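Local coordinates for protein S3-RNase (Pyrus pyrifolia, PDB 1IQQ) that cleaves RNA as a T2-family ribonuclease of the pistil and is responsible for gametophytic self-incompatibility in Japanese pear, at residues A13-S17 with C155-G159; I120-I126 with I138-I142. One frame throughout, in Å; residues are numbered along the deposited sequence.

From the N terminus the chain runs through strand 3-10 into the short helix 11-14, whose last residues and the turn after them, A13-S17, form one half of contact 1. The other half, C155-G159, is reached 138 residues later, at the end of strand 152-158, so contact 1 closes a long loop holding most of the helices. Nested inside that loop is contact 2, where I120-I126, the end of helix 117-123 and the turn beyond it, meets I138-I142 on helix 135-143. Strand 152-158 is the next regular element. Contact 1 joins a helix end to the sheet at the surface; contact 2 buries a helix end and turn against the next helix. Their centres lie about 20 Å apart.

Contact 1 (A13-S17 with C155-G159)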
ATOM      1  N   ALA A  13      -9.737   4.674   7.540  1.00  7.11           N
ATOM      2  CA  ALA A  13     -10.070   3.341   7.984  1.00  7.45           C
ATOM      3  C   ALA A  13      -9.004   2.678   8.839  1.00 10.09           C
ATOM      4  O   ALA A  13      -9.296   1.925   9.798  1.00 11.15           O
ATOM      5  CB  ALA A  13     -10.386   2.456   6.734  1.00  7.24           C
ATOM      6  N   VAL A  14      -7.737   2.906   8.521  1.00  8.66           N
ATOM      7  CA  VAL A  14      -6.648   2.360   9.327  1.00  9.33           C
ATOM      8  C   VAL A  14      -6.813   2.838  10.775  1.00  9.00           C
ATOM      9  O   VAL A  14      -6.616   2.056  11.702  1.00 11.94           O
ATOM     10  CB  VAL A  14      -5.259   2.887   8.814  1.00 12.36           C
ATOM     11  CG1 VAL A  14      -4.108   2.421   9.704  1.00 14.07           C
ATOM     12  CG2 VAL A  14      -5.039   2.366   7.379  1.00 12.85           C
ATOM     13  N   CYS A  15      -7.188   4.113  10.915  1.00 11.09           N
ATOM     14  CA  CYS A  15      -7.309   4.709  12.296  1.00 10.52           C
ATOM     15  C   CYS A  15      -8.551   4.287  13.005  1.00 14.42           C
ATOM     16  O   CYS A  15      -8.774   4.691  14.163  1.00 15.63           O
ATOM     17  CB  CYS A  15      -7.249   6.216  12.157  1.00  8.97           C
ATOM     18  SG  CYS A  15      -5.551   6.683  11.702  1.00 13.95           S
ATOM     19  N   ASN A  16      -9.364   3.476  12.328  1.00 11.11           N
ATOM     20  CA  ASN A  16     -10.593   2.888  12.892  1.00 15.76           C
ATOM     21  C   ASN A  16     -10.371   1.378  13.023  1.00 15.89           C
ATOM     22  O   ASN A  16     -11.297   0.646  13.349  1.00 21.35           O
ATOM     23  CB  ASN A  16     -11.745   3.193  11.897  1.00 15.76           C
ATOM     24  CG  ASN A  16     -13.136   2.970  12.469  1.00 22.98           C
ATOM     25  OD1 ASN A  16     -13.415   3.309  13.605  1.00 21.12           O
ATOM     26  ND2 ASN A  16     -14.041   2.424  11.644  1.00 19.13           N
ATOM     27  N   SER A  17      -9.149   0.891  12.760  1.00 17.09           N
ATOM     28  CA  SER A  17      -8.886  -0.541  12.762  1.00 18.88           C
ATOM     29  C   SER A  17      -8.601  -1.270  14.088  1.00 25.19           C
ATOM     30  O   SER A  17      -8.892  -2.474  14.197  1.00 24.53           O
ATOM     31  CB  SER A  17      -7.725  -0.858  11.802  1.00 18.59           C
ATOM     32  OG  SER A  17      -6.472  -0.502  12.404  1.00 19.88           O
ATOM     33  N   CYS A 155     -10.314  -5.376   3.540  1.00  7.85           N
ATOM     34  CA  CYS A 155     -11.436  -4.662   4.166  1.00  4.93           C
ATOM     35  C   CYS A 155     -11.440  -5.001   5.686  1.00  5.25           C
ATOM     36  O   CYS A 155     -10.661  -5.842   6.128  1.00  7.82           O
ATOM     37  CB  CYS A 155     -12.758  -5.138   3.586  1.00  9.03           C
ATOM     38  SG  CYS A 155     -13.085  -4.461   1.925  1.00  7.66           S
ATOM     39  N   GLN A 156     -12.307  -4.311   6.438  1.00  6.92           N
ATOM     40  CA  GLN A 156     -12.448  -4.675   7.856  1.00  8.88           C
ATOM     41  C   GLN A 156     -13.896  -4.499   8.224  1.00  7.19           C
ATOM     42  O   GLN A 156     -14.605  -3.635   7.683  1.00  8.39           O
ATOM     43  CB  GLN A 156     -11.588  -3.774   8.763  1.00  8.41           C
ATOM     44  CG  GLN A 156     -11.937  -2.327   8.665  1.00  9.96           C
ATOM     45  CD  GLN A 156     -10.902  -1.432   9.366  1.00 12.84           C
ATOM     46  OE1 GLN A 156      -9.885  -1.916   9.770  1.00 14.66           O
ATOM     47  NE2 GLN A 156     -11.174  -0.130   9.440  1.00 13.00           N
ATOM     48  N   LYS A 157     -14.375  -5.320   9.175  1.00 11.92           N
ATOM     49  CA  LYS A 157     -15.763  -5.181   9.613  1.00 13.52           C
ATOM     50  C   LYS A 157     -15.820  -4.500  10.993  1.00 13.86           C
ATOM     51  O   LYS A 157     -15.112  -4.891  11.898  1.00 16.84           O
ATOM     52  CB  LYS A 157     -16.476  -6.524   9.716  1.00 17.71           C
ATOM     53  CG  LYS A 157     -17.979  -6.335  10.026  1.00 20.79           C
ATOM     54  CD  LYS A 157     -18.767  -7.612   9.767  1.00 30.74           C
ATOM     55  CE  LYS A 157     -20.139  -7.512  10.444  1.00 30.89           C
ATOM     56  NZ  LYS A 157     -20.811  -8.836  10.410  1.00 37.82           N
ATOM     57  N   LYS A 158     -16.719  -3.539  11.119  1.00 19.89           N
ATOM     58  CA  LYS A 158     -16.886  -2.781  12.362  1.00 23.94           C
ATOM     59  C   LYS A 158     -18.362  -2.826  12.607  1.00 25.90           C
ATOM     60  O   LYS A 158     -19.095  -2.078  11.968  1.00 21.70           O
ATOM     61  CB  LYS A 158     -16.506  -1.310  12.125  1.00 29.38           C
ATOM     62  CG  LYS A 158     -15.130  -1.029  11.473  1.00 32.39           C
ATOM     63  CD  LYS A 158     -13.973  -1.384  12.401  1.00 25.96           C
ATOM     64  CE  LYS A 158     -14.211  -0.796  13.812  1.00 31.95           C
ATOM     65  NZ  LYS A 158     -13.024  -0.809  14.735  1.00 34.17           N
ATOM     66  N   GLY A 159     -18.818  -3.665  13.519  1.00 28.44           N
ATOM     67  CA  GLY A 159     -20.254  -3.697  13.731  1.00 27.50           C
ATOM     68  C   GLY A 159     -20.923  -4.167  12.463  1.00 25.05           C
ATOM     69  O   GLY A 159     -20.522  -5.184  11.904  1.00 29.79           O
TER
HETATM   70  O   HOH W   1     -10.057  -4.004  12.023  1.00 24.74           O
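Here the end of a strand in the central sheet of the RNase T2 fold reaches across to a type I beta turn, V14 to S17, at the end of helix 11-14. Strand 152-158 comes in at C155, which is disulfide-bonded to C193 and stays clear of the turn. Q156 then points toward it. Q156 NE2 donates to A13 O at 2.8 Å, a carbonyl that also accepts from N16 N at 3.0 Å, so one carbonyl near the helix end takes two donors. The same NE2 bonds to E163 on the adjoining strand 161-171, and E163 takes N16 ND2 as well, tying strand and turn through one carboxylate. On the other side of the amide, Q156 OE1 lies 3.1 Å from S17 CB and shares a water with S17 O, 3.1 Å from OE1 and 2.9 Å from that carbonyl. K157 is out of reach of the turn, while K158 points toward it, as Q156 does. Its aliphatic part passes along N16, with K158 CG 3.6 Å from N16 ND2. Three successive m torsions, chi1 to chi3, curl the chain back, and the ammonium ends on the turn backbone, K158 NZ donating to N16 O at 2.6 Å.

Contact 2 (I120-I126 with I138-I142); sequences ILSKAKI and IENAI
I120-S122 are helical (phi/psi near -60/-45°), near the C-terminal end of their helix, and I138-I142 likewise within another. The first helix ends in a Schellman motif: A124 sits at -93/17°, K125, the C-prime residue, at 70/25°, and I126 N bonds to L121 O and K125 N to S122 O, each at 2.9 Å. I126 then leaves extended (-116/106°). A124 CA and A141 CA come nearest, at 5.4 Å, with I120 CA 6.2 Å from I142 CA. Two alanines permit this approach, A124 CB meeting A141 CB at 3.3 Å. I120 (chi1 m, chi2 t) lays CG2 3.8 Å from I142 CA and 3.9 Å from I142 CD1. L121 (m, t) brings CD2 3.9 Å from both A141 CB and I142 CD1, and 4.2 Å from I138 CG2; I142 is m, m. I126 (m, t) puts CD1 3.9 Å from A141 CB. No direct hydrogen bond crosses; one water donates to I120 O and A141 O, 2.8 Å from each. The C-terminal turn of one helix packs on the next through an alanine pair flanked by branched aliphatic side chains. I138 and I142 rest on I167 of strand 161-171, while L121 and I126 touch Y200.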
ATOM      1  N   ILE A 120      -6.525   7.229  -8.642  1.00  5.64           N
ATOM      2  CA  ILE A 120      -7.090   6.230  -9.540  1.00  6.68           C
ATOM      3  C   ILE A 120      -8.584   6.081  -9.279  1.00  8.79           C
ATOM      4  O   ILE A 120      -9.389   6.071 -10.201  1.00  7.12           O
ATOM      5  CB  ILE A 120      -6.383   4.894  -9.317  1.00  7.65           C
ATOM      6  CG1 ILE A 120      -4.877   5.052  -9.622  1.00  7.68           C
ATOM      7  CG2 ILE A 120      -7.059   3.777 -10.158  1.00  6.73           C
ATOM      8  CD1 ILE A 120      -4.133   3.782  -9.422  1.00  8.52           C
ATOM      9  N   LEU A 121      -8.999   6.006  -8.022  1.00  8.28           N
ATOM     10  CA  LEU A 121     -10.417   5.900  -7.694  1.00  5.88           C
ATOM     11  C   LEU A 121     -11.170   7.155  -8.099  1.00  6.78           C
ATOM     12  O   LEU A 121     -12.238   7.055  -8.702  1.00  7.54           O
ATOM     13  CB  LEU A 121     -10.572   5.640  -6.189  1.00  5.94           C
ATOM     14  CG  LEU A 121     -10.146   4.242  -5.717  1.00  6.20           C
ATOM     15  CD1 LEU A 121     -10.195   4.167  -4.195  1.00  5.65           C
ATOM     16  CD2 LEU A 121     -11.064   3.161  -6.289  1.00  9.29           C
ATOM     17  N   SER A 122     -10.594   8.311  -7.830  1.00  7.11           N
ATOM     18  CA  SER A 122     -11.254   9.573  -8.207  1.00  8.49           C
ATOM     19  C   SER A 122     -11.467   9.673  -9.721  1.00  8.60           C
ATOM     20  O   SER A 122     -12.514  10.146 -10.171  1.00  9.41           O
ATOM     21  CB  SER A 122     -10.392  10.752  -7.711  1.00  9.90           C
ATOM     22  OG  SER A 122     -10.979  12.004  -8.154  1.00 12.98           O
ATOM     23  N   LYS A 123     -10.506   9.186 -10.522  1.00  6.74           N
ATOM     24  CA  LYS A 123     -10.678   9.243 -11.955  1.00  6.64           C
ATOM     25  C   LYS A 123     -11.878   8.408 -12.421  1.00  7.96           C
ATOM     26  O   LYS A 123     -12.499   8.737 -13.450  1.00 12.77           O
ATOM     27  CB  LYS A 123      -9.409   8.782 -12.704  1.00 10.76           C
ATOM     28  CG  LYS A 123      -8.289   9.830 -12.599  1.00 16.44           C
ATOM     29  CD  LYS A 123      -6.987   9.281 -13.039  1.00 19.59           C
ATOM     30  CE  LYS A 123      -6.986   9.053 -14.515  1.00 27.56           C
ATOM     31  NZ  LYS A 123      -5.582   8.787 -14.996  1.00 29.22           N
ATOM     32  N   ALA A 124     -12.233   7.359 -11.638  1.00  7.33           N
ATOM     33  CA  ALA A 124     -13.400   6.498 -11.897  1.00  8.52           C
ATOM     34  C   ALA A 124     -14.658   6.977 -11.167  1.00 10.35           C
ATOM     35  O   ALA A 124     -15.607   6.216 -11.000  1.00 11.18           O
ATOM     36  CB  ALA A 124     -13.097   5.036 -11.513  1.00 10.38           C
ATOM     37  N   LYS A 125     -14.647   8.235 -10.721  1.00  8.91           N
ATOM     38  CA  LYS A 125     -15.807   8.819 -10.025  1.00 10.19           C
ATOM     39  C   LYS A 125     -16.059   8.255  -8.614  1.00  7.61           C
ATOM     40  O   LYS A 125     -17.190   8.323  -8.081  1.00 11.03           O
ATOM     41  CB  LYS A 125     -17.090   8.692 -10.856  1.00 12.95           C
ATOM     42  CG  LYS A 125     -16.939   9.156 -12.319  1.00 10.54           C
ATOM     43  CD  LYS A 125     -18.249   8.630 -13.076  1.00 14.27           C
ATOM     44  CE  LYS A 125     -18.304   7.131 -13.261  1.00 10.86           C
ATOM     45  NZ  LYS A 125     -19.386   6.782 -14.204  1.00  9.38           N
ATOM     46  N   ILE A 126     -15.008   7.739  -7.990  1.00  7.25           N
ATOM     47  CA  ILE A 126     -15.185   7.182  -6.632  1.00  7.12           C
ATOM     48  C   ILE A 126     -14.360   8.029  -5.665  1.00  8.93           C
ATOM     49  O   ILE A 126     -13.125   7.999  -5.656  1.00  8.88           O
ATOM     50  CB  ILE A 126     -14.726   5.715  -6.650  1.00  7.69           C
ATOM     51  CG1 ILE A 126     -15.693   4.883  -7.521  1.00  7.65           C
ATOM     52  CG2 ILE A 126     -14.708   5.065  -5.229  1.00  8.34           C
ATOM     53  CD1 ILE A 126     -15.250   3.440  -7.736  1.00  8.94           C
ATOM     54  N   ILE A 138     -15.160  -0.979  -7.293  1.00  7.51           N
ATOM     55  CA  ILE A 138     -13.856  -0.577  -6.800  1.00  6.63           C
ATOM     56  C   ILE A 138     -12.772  -1.286  -7.641  1.00  8.22           C
ATOM     57  O   ILE A 138     -11.797  -0.654  -8.047  1.00  5.85           O
ATOM     58  CB  ILE A 138     -13.741  -1.011  -5.312  1.00  6.54           C
ATOM     59  CG1 ILE A 138     -14.772  -0.226  -4.503  1.00  8.04           C
ATOM     60  CG2 ILE A 138     -12.298  -0.627  -4.809  1.00  8.77           C
ATOM     61  CD1 ILE A 138     -14.989  -0.714  -3.079  1.00  9.04           C
ATOM     62  N   GLU A 139     -12.879  -2.614  -7.836  1.00  5.50           N
ATOM     63  CA  GLU A 139     -11.959  -3.364  -8.652  1.00  3.61           C
ATOM     64  C   GLU A 139     -11.863  -2.841 -10.082  1.00  7.00           C
ATOM     65  O   GLU A 139     -10.712  -2.676 -10.563  1.00  7.12           O
ATOM     66  CB  GLU A 139     -12.285  -4.880  -8.664  1.00  7.02           C
ATOM     67  CG  GLU A 139     -12.174  -5.521  -7.215  1.00  8.24           C
ATOM     68  CD  GLU A 139     -12.607  -6.980  -7.217  1.00 11.31           C
ATOM     69  OE1 GLU A 139     -13.577  -7.296  -7.929  1.00 11.62           O
ATOM     70  OE2 GLU A 139     -11.957  -7.786  -6.499  1.00  9.48           O
ATOM     71  N   ASN A 140     -12.989  -2.540 -10.694  1.00  5.38           N
ATOM     72  CA  ASN A 140     -12.958  -2.029 -12.090  1.00  5.81           C
ATOM     73  C   ASN A 140     -12.195  -0.719 -12.111  1.00  6.50           C
ATOM     74  O   ASN A 140     -11.383  -0.508 -13.033  1.00  7.15           O
ATOM     75  CB  ASN A 140     -14.345  -1.703 -12.652  1.00  7.60           C
ATOM     76  CG  ASN A 140     -15.132  -2.900 -13.078  1.00  8.33           C
ATOM     77  OD1 ASN A 140     -14.598  -3.952 -13.289  1.00 10.04           O
ATOM     78  ND2 ASN A 140     -16.475  -2.683 -13.234  1.00  9.48           N
ATOM     79  N   ALA A 141     -12.398   0.155 -11.138  1.00  6.91           N
ATOM     80  CA  ALA A 141     -11.703   1.444 -11.105  1.00  6.31           C
ATOM     81  C   ALA A 141     -10.196   1.244 -11.011  1.00  5.03           C
ATOM     82  O   ALA A 141      -9.404   1.932 -11.749  1.00  6.15           O
ATOM     83  CB  ALA A 141     -12.193   2.265  -9.905  1.00  5.48           C
ATOM     84  N   ILE A 142      -9.742   0.371 -10.133  1.00  5.10           N
ATOM     85  CA  ILE A 142      -8.308   0.161 -10.034  1.00  5.69           C
ATOM     86  C   ILE A 142      -7.744  -0.479 -11.301  1.00  6.48           C
ATOM     87  O   ILE A 142      -6.727  -0.045 -11.818  1.00  6.23           O
ATOM     88  CB  ILE A 142      -7.971  -0.726  -8.785  1.00  6.94           C
ATOM     89  CG1 ILE A 142      -8.465  -0.056  -7.514  1.00  7.78           C
ATOM     90  CG2 ILE A 142      -6.452  -0.956  -8.704  1.00  6.95           C
ATOM     91  CD1 ILE A 142      -7.796   1.347  -7.242  1.00  8.34           C
TER
HETATM   92  O   HOH W   2      -9.572   4.599 -12.563  1.00  9.00           O